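Local coordinates for filamentation induced by cAMP protein Fic (Desulfovibrio alaskensis, PDB 4RGL), which belongs to the largely helical Fic/DOC family and also carries a C-terminal domain related to the helix-turn-helix class, at residues E99-S104 with G193-T198; A155-W160 with C173-E178; E47-T52 with L207-P212; V132-G137 with F181-A186. All blocks are in the same frame, centred on the assembly; numbering follows the deposited sequence.

Contact 1 (E99-S104 with G193-T198)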
loop_
_atom_site.group_PDB
_atom_site.type_symbol
_atom_site.label_atom_id
_atom_site.label_comp_id
_atom_site.label_asym_id
_atom_site.label_seq_id
_atom_site.Cartn_x
_atom_site.Cartn_y
_atom_site.Cartn_z
ATOM N N GLU A 99 -2.195 -7.655 11.409
ATOM C CA GLU A 99 -2.940 -7.398 12.650
ATOM C C GLU A 99 -2.517 -8.385 13.764
ATOM O O GLU A 99 -2.493 -8.015 14.938
ATOM C CB GLU A 99 -4.463 -7.498 12.391
ATOM C CG GLU A 99 -5.332 -7.058 13.574
ATOM C CD GLU A 99 -5.291 -5.569 13.897
ATOM O OE1 GLU A 99 -5.536 -4.755 12.977
ATOM O OE2 GLU A 99 -5.149 -5.228 15.095
ATOM N N ASP A 100 -2.120 -9.615 13.375
ATOM C CA ASP A 100 -1.759 -10.679 14.324
ATOM C C ASP A 100 -0.365 -10.466 14.956
ATOM O O ASP A 100 -0.072 -11.075 15.993
ATOM C CB ASP A 100 -1.777 -12.059 13.615
ATOM C CG ASP A 100 -3.089 -12.408 12.927
ATOM O OD1 ASP A 100 -4.145 -11.861 13.339
ATOM O OD2 ASP A 100 -3.075 -13.290 12.032
ATOM N N TRP A 101 0.527 -9.697 14.284
ATOM C CA TRP A 101 1.937 -9.689 14.654
ATOM C C TRP A 101 2.368 -8.450 15.452
ATOM O O TRP A 101 1.948 -7.323 15.167
ATOM C CB TRP A 101 2.818 -9.806 13.417
ATOM C CG TRP A 101 2.465 -10.963 12.539
ATOM C CD1 TRP A 101 2.187 -12.238 12.933
ATOM C CD2 TRP A 101 2.481 -10.981 11.110
ATOM N NE1 TRP A 101 1.918 -13.020 11.840
ATOM C CE2 TRP A 101 2.117 -12.282 10.704
ATOM C CE3 TRP A 101 2.761 -10.018 10.127
ATOM C CZ2 TRP A 101 2.006 -12.641 9.359
ATOM C CZ3 TRP A 101 2.634 -10.371 8.794
ATOM C CH2 TRP A 101 2.273 -11.672 8.420
ATOM N N ASP A 102 3.288 -8.680 16.403
ATOM C CA ASP A 102 4.029 -7.666 17.122
ATOM C C ASP A 102 5.475 -7.692 16.617
ATOM O O ASP A 102 6.096 -8.760 16.597
ATOM C CB ASP A 102 3.942 -7.926 18.651
ATOM C CG ASP A 102 4.614 -6.872 19.520
ATOM O OD1 ASP A 102 5.760 -6.477 19.197
ATOM O OD2 ASP A 102 4.066 -6.560 20.599
ATOM N N ALA A 103 5.966 -6.558 16.097
ATOM C CA ALA A 103 7.257 -6.487 15.394
ATOM C C ALA A 103 8.452 -7.024 16.246
ATOM O O ALA A 103 9.486 -7.386 15.682
ATOM C CB ALA A 103 7.535 -5.064 14.974
ATOM N N SER A 104 8.307 -7.070 17.571
ATOM C CA SER A 104 9.402 -7.500 18.442
ATOM C C SER A 104 9.353 -9.026 18.727
ATOM O O SER A 104 10.294 -9.568 19.319
ATOM C CB SER A 104 9.372 -6.727 19.754
ATOM O OG SER A 104 8.144 -6.917 20.437
ATOM N N GLY A 193 12.153 -7.042 4.985
ATOM C CA GLY A 193 12.612 -5.761 5.497
ATOM C C GLY A 193 11.549 -4.691 5.386
ATOM O O GLY A 193 11.183 -4.064 6.389
ATOM N N ARG A 194 10.964 -4.542 4.172
ATOM C CA ARG A 194 9.906 -3.559 3.909
ATOM C C ARG A 194 8.635 -3.913 4.663
ATOM O O ARG A 194 7.937 -3.013 5.146
ATOM C CB ARG A 194 9.622 -3.468 2.412
ATOM C CG ARG A 194 10.829 -3.048 1.631
ATOM C CD ARG A 194 10.609 -3.094 0.159
ATOM N NE ARG A 194 11.876 -3.280 -0.534
ATOM C CZ ARG A 194 12.279 -4.440 -1.029
ATOM N NH1 ARG A 194 11.453 -5.472 -1.065
ATOM N NH2 ARG A 194 13.472 -4.547 -1.588
ATOM N N LEU A 195 8.343 -5.225 4.803
ATOM C CA LEU A 195 7.168 -5.672 5.535
ATOM C C LEU A 195 7.264 -5.279 6.995
ATOM O O LEU A 195 6.316 -4.707 7.543
ATOM C CB LEU A 195 6.994 -7.193 5.407
ATOM C CG LEU A 195 5.866 -7.812 6.274
ATOM C CD1 LEU A 195 4.483 -7.362 5.792
ATOM C CD2 LEU A 195 5.954 -9.310 6.279
ATOM N N TRP A 196 8.413 -5.562 7.634
ATOM C CA TRP A 196 8.562 -5.323 9.059
ATOM C C TRP A 196 8.657 -3.824 9.360
ATOM O O TRP A 196 8.154 -3.386 10.394
ATOM C CB TRP A 196 9.773 -6.072 9.617
ATOM C CG TRP A 196 9.434 -6.924 10.807
ATOM C CD1 TRP A 196 9.875 -6.755 12.086
ATOM C CD2 TRP A 196 8.412 -7.929 10.867
ATOM N NE1 TRP A 196 9.288 -7.682 12.913
ATOM C CE2 TRP A 196 8.350 -8.384 12.201
ATOM C CE3 TRP A 196 7.557 -8.513 9.912
ATOM C CZ2 TRP A 196 7.489 -9.408 12.601
ATOM C CZ3 TRP A 196 6.678 -9.499 10.318
ATOM C CH2 TRP A 196 6.659 -9.950 11.642
ATOM N N GLN A 197 9.181 -3.020 8.411
ATOM C CA GLN A 197 9.165 -1.570 8.582
ATOM C C GLN A 197 7.710 -1.057 8.612
ATOM O O GLN A 197 7.349 -0.290 9.503
ATOM C CB GLN A 197 9.963 -0.871 7.482
ATOM C CG GLN A 197 9.913 0.652 7.605
ATOM C CD GLN A 197 10.719 1.341 6.558
ATOM O OE1 GLN A 197 11.932 1.155 6.456
ATOM N NE2 GLN A 197 10.096 2.288 5.872
ATOM N N THR A 198 6.855 -1.580 7.703
ATOM C CA THR A 198 5.426 -1.258 7.683
ATOM C C THR A 198 4.757 -1.709 9.001
ATOM O O THR A 198 3.869 -1.019 9.508
ATOM C CB THR A 198 4.746 -1.915 6.462
ATOM O OG1 THR A 198 5.453 -1.551 5.275
ATOM C CG2 THR A 198 3.287 -1.525 6.330
#
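W196, on helix 189-202, lays its indole against the loop 99-104 so that the two ends of the ring system do different work. At the pyrrole end NE1 donates to A103 O, 2.8 Å away, with an N-H...O angle of 154°. The acceptor lies in the indole plane and receives the proton on a lone pair, which helps to fix the rotation of the ring; A103 CB packs beside the same end, 4.1 Å from W196 CD1. At the benzene end, W196 CZ3 meets CE3 of W101 at 4.0 Å. These two side chains cross at about a right angle, while their six-membered rings are inclined by only 31°. W101 CZ3 also touches L195 CD2 (4.3 Å), and both tryptophans rest on A112 of helix 106-117. Next to A103, D102 OD1 accepts from S104 N and S104 OG, the first through its anti lone pair. The result is an Asx turn ahead of helix 106-117, tied through the neighbouring carbonyl to the helix whose first turn completes the Fic signature.

Contact 2 (A155-W160 with C173-E178)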
loop_
_atom_site.group_PDB
_atom_site.type_symbol
_atom_site.label_atom_id
_atom_site.label_comp_id
_atom_site.label_asym_id
_atom_site.label_seq_id
_atom_site.Cartn_x
_atom_site.Cartn_y
_atom_site.Cartn_z
ATOM N N ALA A 155 18.046 -12.050 17.877
ATOM C CA ALA A 155 17.558 -11.965 19.249
ATOM C C ALA A 155 17.835 -10.591 19.828
ATOM O O ALA A 155 16.930 -9.962 20.388
ATOM C CB ALA A 155 18.211 -13.036 20.106
ATOM N N ASP A 156 19.078 -10.082 19.629
ATOM C CA ASP A 156 19.480 -8.761 20.111
ATOM C C ASP A 156 18.668 -7.668 19.433
ATOM O O ASP A 156 18.141 -6.784 20.109
ATOM C CB ASP A 156 20.986 -8.527 19.865
ATOM C CG ASP A 156 21.902 -9.414 20.691
ATOM O OD1 ASP A 156 21.450 -9.915 21.755
ATOM O OD2 ASP A 156 23.093 -9.532 20.332
ATOM N N LEU A 157 18.536 -7.745 18.092
ATOM C CA LEU A 157 17.804 -6.750 17.315
ATOM C C LEU A 157 16.330 -6.661 17.764
ATOM O O LEU A 157 15.807 -5.557 17.927
ATOM C CB LEU A 157 17.886 -7.085 15.808
ATOM C CG LEU A 157 17.210 -6.088 14.862
ATOM C CD1 LEU A 157 17.760 -4.677 15.059
ATOM C CD2 LEU A 157 17.356 -6.523 13.423
ATOM N N LEU A 158 15.673 -7.819 17.975
ATOM C CA LEU A 158 14.265 -7.850 18.391
ATOM C C LEU A 158 14.116 -7.409 19.843
ATOM O O LEU A 158 13.113 -6.783 20.192
ATOM C CB LEU A 158 13.668 -9.251 18.197
ATOM C CG LEU A 158 13.544 -9.723 16.745
ATOM C CD1 LEU A 158 13.344 -11.206 16.677
ATOM C CD2 LEU A 158 12.424 -8.981 16.012
ATOM N N ASP A 159 15.124 -7.711 20.694
ATOM C CA ASP A 159 15.111 -7.258 22.086
ATOM C C ASP A 159 15.268 -5.752 22.139
ATOM O O ASP A 159 14.569 -5.086 22.907
ATOM C CB ASP A 159 16.221 -7.943 22.902
ATOM C CG ASP A 159 16.265 -7.501 24.358
ATOM O OD1 ASP A 159 15.205 -7.549 25.028
ATOM O OD2 ASP A 159 17.364 -7.142 24.836
ATOM N N TRP A 160 16.161 -5.201 21.286
ATOM C CA TRP A 160 16.371 -3.763 21.185
ATOM C C TRP A 160 15.089 -3.062 20.777
ATOM O O TRP A 160 14.719 -2.064 21.384
ATOM C CB TRP A 160 17.492 -3.444 20.179
ATOM C CG TRP A 160 17.581 -1.987 19.835
ATOM C CD1 TRP A 160 18.198 -1.011 20.560
ATOM C CD2 TRP A 160 16.934 -1.326 18.740
ATOM N NE1 TRP A 160 17.977 0.219 19.982
ATOM C CE2 TRP A 160 17.212 0.052 18.859
ATOM C CE3 TRP A 160 16.156 -1.769 17.657
ATOM C CZ2 TRP A 160 16.749 0.991 17.931
ATOM C CZ3 TRP A 160 15.678 -0.835 16.754
ATOM C CH2 TRP A 160 15.961 0.528 16.904
ATOM N N CYS A 173 13.352 2.551 10.706
ATOM C CA CYS A 173 14.492 2.745 9.814
ATOM C C CYS A 173 15.709 1.984 10.336
ATOM O O CYS A 173 16.410 1.336 9.553
ATOM C CB CYS A 173 14.798 4.229 9.644
ATOM S SG CYS A 173 13.477 5.172 8.850
ATOM N N ILE A 174 15.974 2.076 11.663
ATOM C CA ILE A 174 17.115 1.391 12.281
ATOM C C ILE A 174 16.975 -0.133 12.104
ATOM O O ILE A 174 17.942 -0.800 11.717
ATOM C CB ILE A 174 17.253 1.774 13.783
ATOM C CG1 ILE A 174 17.389 3.318 13.979
ATOM C CG2 ILE A 174 18.415 1.027 14.431
ATOM C CD1 ILE A 174 18.722 3.948 13.446
ATOM N N PHE A 175 15.760 -0.677 12.362
ATOM C CA PHE A 175 15.506 -2.111 12.213
ATOM C C PHE A 175 15.733 -2.554 10.765
ATOM O O PHE A 175 16.410 -3.551 10.530
ATOM C CB PHE A 175 14.080 -2.463 12.660
ATOM C CG PHE A 175 13.788 -3.948 12.649
ATOM C CD1 PHE A 175 13.377 -4.585 11.483
ATOM C CD2 PHE A 175 13.937 -4.711 13.800
ATOM C CE1 PHE A 175 13.148 -5.960 11.465
ATOM C CE2 PHE A 175 13.688 -6.086 13.783
ATOM C CZ PHE A 175 13.293 -6.700 12.617
ATOM N N HIS A 176 15.170 -1.797 9.793
ATOM C CA HIS A 176 15.327 -2.078 8.356
ATOM C C HIS A 176 16.804 -2.180 7.995
ATOM O O HIS A 176 17.209 -3.117 7.318
ATOM C CB HIS A 176 14.647 -0.960 7.521
ATOM C CG HIS A 176 14.380 -1.328 6.085
ATOM N ND1 HIS A 176 13.177 -1.018 5.475
ATOM C CD2 HIS A 176 15.164 -1.977 5.192
ATOM C CE1 HIS A 176 13.279 -1.457 4.233
ATOM N NE2 HIS A 176 14.449 -2.059 4.021
ATOM N N TYR A 177 17.614 -1.233 8.489
ATOM C CA TYR A 177 19.047 -1.170 8.219
ATOM C C TYR A 177 19.773 -2.366 8.822
ATOM O O TYR A 177 20.603 -2.983 8.151
ATOM C CB TYR A 177 19.625 0.139 8.770
ATOM C CG TYR A 177 21.132 0.221 8.718
ATOM C CD1 TYR A 177 21.793 0.536 7.534
ATOM C CD2 TYR A 177 21.894 0.118 9.879
ATOM C CE1 TYR A 177 23.178 0.683 7.494
ATOM C CE2 TYR A 177 23.276 0.304 9.859
ATOM C CZ TYR A 177 23.915 0.577 8.662
ATOM O OH TYR A 177 25.283 0.722 8.634
ATOM N N GLU A 178 19.468 -2.699 10.076
ATOM C CA GLU A 178 20.098 -3.828 10.748
ATOM C C GLU A 178 19.662 -5.155 10.121
ATOM O O GLU A 178 20.506 -6.006 9.839
ATOM C CB GLU A 178 19.771 -3.814 12.242
ATOM C CG GLU A 178 20.450 -2.684 12.999
ATOM C CD GLU A 178 21.966 -2.723 12.955
ATOM O OE1 GLU A 178 22.539 -3.823 13.128
ATOM O OE2 GLU A 178 22.581 -1.653 12.756
#
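The F175 ring carries L157 on one face and meets L158 at its edge. L157 CD2 sits 4.1 Å from the ring centroid and 26° off the normal, a CH-pi contact displaced toward the rim, and L157 CG adds a second touch on CE2 of F175. L158 CD2 comes in near the ring plane, 3.9 Å from that same CE2. The other flat group, W160, has L157 O in plane at its edge, while I174 CG2 approaches obliquely, 3.5 Å from W160 CH2, the side chains crossing at about a right angle. Beyond F175, L157 turns its other methyl, CD1, to the aliphatic CB of E178 at 3.6 Å. No hydrogen bond links the segments: large apolar side chains fill the 11.0 Å between axes that run antiparallel at 176°. Consecutive helices 150-163 and 168-182 form a helical hairpin. Its second helix also packs F175 against W196 and I200 of helix 189-202 and I174 against V241 of helix 238-257, while the N-terminal residues P10 and P11 touch E178.

Contact 3 (E47-T52 with L207-P212)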
loop_
_atom_site.group_PDB
_atom_site.type_symbol
_atom_site.label_atom_id
_atom_site.label_comp_id
_atom_site.label_asym_id
_atom_site.label_seq_id
_atom_site.Cartn_x
_atom_site.Cartn_y
_atom_site.Cartn_z
ATOM N N GLU A 47 -6.091 -0.271 -3.134
ATOM C CA GLU A 47 -5.273 0.356 -4.180
ATOM C C GLU A 47 -3.865 0.603 -3.672
ATOM O O GLU A 47 -2.897 0.252 -4.345
ATOM C CB GLU A 47 -5.904 1.678 -4.653
ATOM C CG GLU A 47 -7.150 1.502 -5.509
ATOM C CD GLU A 47 -7.776 2.804 -5.987
ATOM O OE1 GLU A 47 -7.069 3.841 -5.999
ATOM O OE2 GLU A 47 -8.961 2.775 -6.393
ATOM N N ASN A 48 -3.747 1.148 -2.446
ATOM C CA ASN A 48 -2.456 1.405 -1.814
ATOM C C ASN A 48 -1.736 0.109 -1.503
ATOM O O ASN A 48 -0.546 -0.020 -1.801
ATOM C CB ASN A 48 -2.640 2.220 -0.545
ATOM C CG ASN A 48 -3.031 3.649 -0.799
ATOM O OD1 ASN A 48 -2.893 4.170 -1.914
ATOM N ND2 ASN A 48 -3.432 4.342 0.250
ATOM N N ARG A 49 -2.460 -0.875 -0.914
ATOM C CA ARG A 49 -1.891 -2.180 -0.584
ATOM C C ARG A 49 -1.341 -2.867 -1.851
ATOM O O ARG A 49 -0.223 -3.370 -1.829
ATOM C CB ARG A 49 -2.946 -3.068 0.108
ATOM C CG ARG A 49 -2.451 -4.482 0.480
ATOM C CD ARG A 49 -1.187 -4.470 1.354
ATOM N NE ARG A 49 -1.324 -3.605 2.535
ATOM C CZ ARG A 49 -1.885 -3.988 3.680
ATOM N NH1 ARG A 49 -2.444 -5.185 3.784
ATOM N NH2 ARG A 49 -1.939 -3.156 4.706
ATOM N N ILE A 50 -2.100 -2.808 -2.977
ATOM C CA ILE A 50 -1.664 -3.389 -4.249
ATOM C C ILE A 50 -0.373 -2.676 -4.738
ATOM O O ILE A 50 0.573 -3.347 -5.160
ATOM C CB ILE A 50 -2.801 -3.325 -5.314
ATOM C CG1 ILE A 50 -3.975 -4.270 -4.922
ATOM C CG2 ILE A 50 -2.266 -3.665 -6.710
ATOM C CD1 ILE A 50 -5.213 -4.228 -5.889
ATOM N N ARG A 51 -0.314 -1.317 -4.601
ATOM C CA ARG A 51 0.878 -0.533 -4.962
ATOM C C ARG A 51 2.086 -0.956 -4.118
ATOM O O ARG A 51 3.181 -1.128 -4.657
ATOM C CB ARG A 51 0.618 0.972 -4.793
ATOM C CG ARG A 51 -0.313 1.558 -5.846
ATOM C CD ARG A 51 -0.538 3.037 -5.623
ATOM N NE ARG A 51 0.703 3.799 -5.761
ATOM C CZ ARG A 51 0.858 5.046 -5.332
ATOM N NH1 ARG A 51 -0.129 5.660 -4.688
ATOM N NH2 ARG A 51 2.015 5.671 -5.497
ATOM N N THR A 52 1.883 -1.133 -2.787
ATOM C CA THR A 52 2.933 -1.597 -1.869
ATOM C C THR A 52 3.483 -2.976 -2.324
ATOM O O THR A 52 4.699 -3.150 -2.447
ATOM C CB THR A 52 2.376 -1.669 -0.428
ATOM O OG1 THR A 52 2.168 -0.345 0.055
ATOM C CG2 THR A 52 3.298 -2.432 0.524
ATOM N N LEU A 207 -2.866 3.458 10.200
ATOM C CA LEU A 207 -3.133 4.043 8.875
ATOM C C LEU A 207 -1.897 3.956 7.985
ATOM O O LEU A 207 -2.022 3.888 6.757
ATOM C CB LEU A 207 -3.580 5.510 9.007
ATOM C CG LEU A 207 -4.871 5.752 9.802
ATOM C CD1 LEU A 207 -5.157 7.234 9.927
ATOM C CD2 LEU A 207 -6.077 5.016 9.157
ATOM N N LEU A 208 -0.695 3.927 8.606
ATOM C CA LEU A 208 0.574 3.845 7.878
ATOM C C LEU A 208 0.754 2.461 7.206
ATOM O O LEU A 208 1.625 2.308 6.343
ATOM C CB LEU A 208 1.749 4.133 8.818
ATOM C CG LEU A 208 1.815 5.561 9.379
ATOM C CD1 LEU A 208 2.833 5.660 10.467
ATOM C CD2 LEU A 208 2.114 6.574 8.280
ATOM N N ALA A 209 -0.111 1.479 7.554
ATOM C CA ALA A 209 -0.096 0.168 6.899
ATOM C C ALA A 209 -0.532 0.293 5.441
ATOM O O ALA A 209 -0.229 -0.587 4.621
ATOM C CB ALA A 209 -1.008 -0.800 7.639
ATOM N N TYR A 210 -1.202 1.419 5.101
ATOM C CA TYR A 210 -1.680 1.666 3.747
ATOM C C TYR A 210 -0.902 2.831 3.097
ATOM O O TYR A 210 -1.386 3.448 2.151
ATOM C CB TYR A 210 -3.191 1.950 3.755
ATOM C CG TYR A 210 -3.987 0.862 4.445
ATOM C CD1 TYR A 210 -4.265 -0.343 3.800
ATOM C CD2 TYR A 210 -4.390 1.000 5.771
ATOM C CE1 TYR A 210 -4.942 -1.375 4.452
ATOM C CE2 TYR A 210 -5.078 -0.020 6.430
ATOM C CZ TYR A 210 -5.347 -1.209 5.768
ATOM O OH TYR A 210 -6.031 -2.213 6.412
ATOM N N LEU A 211 0.331 3.083 3.577
ATOM C CA LEU A 211 1.211 4.097 2.992
ATOM C C LEU A 211 2.141 3.447 1.936
ATOM O O LEU A 211 3.003 2.630 2.286
ATOM C CB LEU A 211 2.035 4.789 4.102
ATOM C CG LEU A 211 2.965 5.924 3.653
ATOM C CD1 LEU A 211 2.180 7.066 3.054
ATOM C CD2 LEU A 211 3.810 6.420 4.808
ATOM N N PRO A 212 1.929 3.732 0.624
ATOM C CA PRO A 212 2.718 3.032 -0.408
ATOM C C PRO A 212 4.110 3.662 -0.606
ATOM O O PRO A 212 4.479 4.009 -1.733
ATOM C CB PRO A 212 1.849 3.166 -1.681
ATOM C CG PRO A 212 0.626 3.979 -1.263
ATOM C CD PRO A 212 0.937 4.635 0.025
#
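R49 and A209 make the hydrogen bond that crosses this contact, NH2 of the arginine giving to A209 O over 3.1 Å with an N-H...O angle of 163°. The oxygen lies close to the guanidinium plane, but the donor stands well above the carbonyl plane, 62° out of it. The R49 chain is bent at chi2 and chi3, and its guanidinium lies beside the Y210 ring. There NH2 approaches CE1 of Y210 at 3.5 Å; the guanidinium and phenol planes are almost parallel, though NH2 comes in obliquely to the ring. The same guanidinium has a stronger polar partner on its other terminal nitrogen, NH1, which forms a salt bridge with E96. A second polar approach brings N48 ND2 to 2.9 Å from Y210 O.

Apolar and van der Waals contacts gather round P212. Its CG meets N48 OD1 at 3.6 Å and lies over one face of the R51 guanidinium, 3.9 Å from NH1. T52 OG1 comes within 3.5 Å of P212 CA, while the hydroxyl is hydrogen-bonded to E214 just beyond the turn.

Helix 42-59 thereby receives the linker between helices 189-202 and 214-219. I50 packs on helix 66-74, R49 and T52 touch Y95 at the end of helix 82-95, and L211 faces helix 238-257.

Contact 4 (V132-G137 with F181-A186)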
loop_
_atom_site.group_PDB
_atom_site.type_symbol
_atom_site.label_atom_id
_atom_site.label_comp_id
_atom_site.label_asym_id
_atom_site.label_seq_id
_atom_site.Cartn_x
_atom_site.Cartn_y
_atom_site.Cartn_z
ATOM N N VAL A 132 24.546 -16.758 2.764
ATOM C CA VAL A 132 23.713 -16.172 1.723
ATOM C C VAL A 132 24.375 -14.877 1.206
ATOM O O VAL A 132 25.065 -14.181 1.967
ATOM C CB VAL A 132 22.250 -15.914 2.235
ATOM C CG1 VAL A 132 22.208 -14.760 3.232
ATOM C CG2 VAL A 132 21.297 -15.659 1.071
ATOM N N GLY A 133 24.203 -14.605 -0.081
ATOM C CA GLY A 133 24.734 -13.400 -0.701
ATOM C C GLY A 133 23.791 -12.219 -0.573
ATOM O O GLY A 133 22.574 -12.369 -0.743
ATOM N N ILE A 134 24.341 -11.035 -0.224
ATOM C CA ILE A 134 23.556 -9.808 -0.136
ATOM C C ILE A 134 23.623 -9.068 -1.476
ATOM O O ILE A 134 24.719 -8.743 -1.954
ATOM C CB ILE A 134 24.036 -8.903 1.043
ATOM C CG1 ILE A 134 23.975 -9.658 2.390
ATOM C CG2 ILE A 134 23.221 -7.598 1.096
ATOM C CD1 ILE A 134 24.514 -8.851 3.600
ATOM N N PHE A 135 22.455 -8.849 -2.105
ATOM C CA PHE A 135 22.367 -8.133 -3.376
ATOM C C PHE A 135 21.905 -6.706 -3.159
ATOM O O PHE A 135 20.884 -6.479 -2.491
ATOM C CB PHE A 135 21.409 -8.854 -4.342
ATOM C CG PHE A 135 21.965 -10.116 -4.949
ATOM C CD1 PHE A 135 21.841 -11.336 -4.296
ATOM C CD2 PHE A 135 22.556 -10.100 -6.210
ATOM C CE1 PHE A 135 22.343 -12.505 -4.866
ATOM C CE2 PHE A 135 23.031 -11.275 -6.791
ATOM C CZ PHE A 135 22.930 -12.468 -6.113
ATOM N N ARG A 136 22.646 -5.733 -3.714
ATOM C CA ARG A 136 22.250 -4.329 -3.646
ATOM C C ARG A 136 22.221 -3.730 -5.059
ATOM O O ARG A 136 23.084 -2.929 -5.422
ATOM C CB ARG A 136 23.185 -3.522 -2.712
ATOM C CG ARG A 136 23.139 -3.998 -1.263
ATOM C CD ARG A 136 23.513 -2.902 -0.293
ATOM N NE ARG A 136 23.545 -3.394 1.085
ATOM C CZ ARG A 136 24.665 -3.590 1.773
ATOM N NH1 ARG A 136 25.841 -3.249 1.253
ATOM N NH2 ARG A 136 24.614 -4.060 3.011
ATOM N N GLY A 137 21.250 -4.175 -5.857
ATOM C CA GLY A 137 21.106 -3.738 -7.238
ATOM C C GLY A 137 22.216 -4.248 -8.134
ATOM O O GLY A 137 22.547 -5.442 -8.106
ATOM N N PHE A 181 21.378 -5.934 6.853
ATOM C CA PHE A 181 22.764 -6.344 7.062
ATOM C C PHE A 181 22.852 -7.827 7.448
ATOM O O PHE A 181 23.789 -8.518 7.028
ATOM C CB PHE A 181 23.429 -5.475 8.144
ATOM C CG PHE A 181 24.778 -5.986 8.609
ATOM C CD1 PHE A 181 25.928 -5.736 7.869
ATOM C CD2 PHE A 181 24.894 -6.730 9.781
ATOM C CE1 PHE A 181 27.170 -6.233 8.287
ATOM C CE2 PHE A 181 26.132 -7.233 10.191
ATOM C CZ PHE A 181 27.265 -6.971 9.448
ATOM N N ILE A 182 21.912 -8.305 8.275
ATOM C CA ILE A 182 21.965 -9.673 8.777
ATOM C C ILE A 182 21.471 -10.677 7.700
ATOM O O ILE A 182 22.086 -11.734 7.539
ATOM C CB ILE A 182 21.162 -9.821 10.100
ATOM C CG1 ILE A 182 21.668 -8.806 11.171
ATOM C CG2 ILE A 182 21.234 -11.277 10.631
ATOM C CD1 ILE A 182 20.793 -8.698 12.454
ATOM N N HIS A 183 20.382 -10.325 6.936
ATOM C CA HIS A 183 19.791 -11.251 5.935
ATOM C C HIS A 183 19.502 -12.605 6.597
ATOM O O HIS A 183 20.224 -13.574 6.361
ATOM C CB HIS A 183 20.736 -11.425 4.717
ATOM C CG HIS A 183 20.330 -10.644 3.507
ATOM N ND1 HIS A 183 20.381 -9.262 3.491
ATOM C CD2 HIS A 183 20.026 -11.083 2.259
ATOM C CE1 HIS A 183 20.026 -8.903 2.266
ATOM N NE2 HIS A 183 19.808 -9.964 1.487
ATOM N N PRO A 184 18.562 -12.646 7.575
ATOM C CA PRO A 184 18.429 -13.854 8.406
ATOM C C PRO A 184 17.836 -15.046 7.656
ATOM O O PRO A 184 18.009 -16.175 8.090
ATOM C CB PRO A 184 17.493 -13.402 9.530
ATOM C CG PRO A 184 16.728 -12.282 8.955
ATOM C CD PRO A 184 17.681 -11.563 8.057
ATOM N N PHE A 185 17.098 -14.799 6.577
ATOM C CA PHE A 185 16.426 -15.881 5.865
ATOM C C PHE A 185 17.172 -16.255 4.582
ATOM O O PHE A 185 17.945 -15.451 4.053
ATOM C CB PHE A 185 14.984 -15.493 5.543
ATOM C CG PHE A 185 14.163 -15.153 6.762
ATOM C CD1 PHE A 185 13.675 -16.153 7.595
ATOM C CD2 PHE A 185 13.833 -13.835 7.052
ATOM C CE1 PHE A 185 12.912 -15.838 8.720
ATOM C CE2 PHE A 185 13.055 -13.522 8.169
ATOM C CZ PHE A 185 12.602 -14.526 8.999
ATOM N N ALA A 186 16.946 -17.477 4.092
ATOM C CA ALA A 186 17.552 -17.946 2.856
ATOM C C ALA A 186 17.065 -17.116 1.651
ATOM O O ALA A 186 17.832 -16.882 0.717
ATOM C CB ALA A 186 17.230 -19.414 2.644
#
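H183 presents its imidazole to V132, G133 and I134, and can be traced outward from the backbone. CB packs against V132 CG1 at 3.9 Å. From CG onward the ring lies beneath I134, whose CG1 stands over the ring centre, 3.9 Å from the centroid and 13° off the normal, a CH-pi contact. I134 CG1 is anti to its own carbonyl carbon (chi1 -57°), which lets the branch project over the histidine. ND1 has I134 CG1 above it and is hydrogen-bonded to E180 O, a bond that limits rotation of the ring. CE1 meets the other branch, I134 CG2, at 3.6 Å. H183 CD2 lies 4.1 Å from G133 O, which approaches obliquely. H183 NE2 is 4.1 Å from I134 CA. Beyond the ring, I134 CD1 reaches F181 O at 3.5 Å, while V132 CG2 meets A186 O at 3.7 Å. An unknown ligand (UNL), probably from the crystallisation liquor, lies about 4 Å from the H183 side chain.

H183 opens the HPFxDGNGR signature of Fic proteins, leaving helix 168-182 with positive phi. The signature runs from there into the first turn of helix 189-202, and strand 133-134, paired antiparallel with 142-143, lies across its start.

Read from the N terminus, the four contacts form a set of loops closed one inside another, with none crossing. Contact 3 is outermost: helix 42-59 opens a loop that ends at the linker 207-212. Inside it, contact 1 joins the turn before helix 106-117 to helix 189-202. Contact 4 comes next, bringing the hairpin strand to the end of helix 168-182, and contact 2 is innermost, closing the hairpin of helices 150-163 and 168-182. Contacts 2 and 4 share helix 168-182. Contact 1 touches contact 2 through Q197 and H176, and contact 3 through T198 and A209. Contacts 3 and 4 remain about 17 Å apart at their nearest atoms.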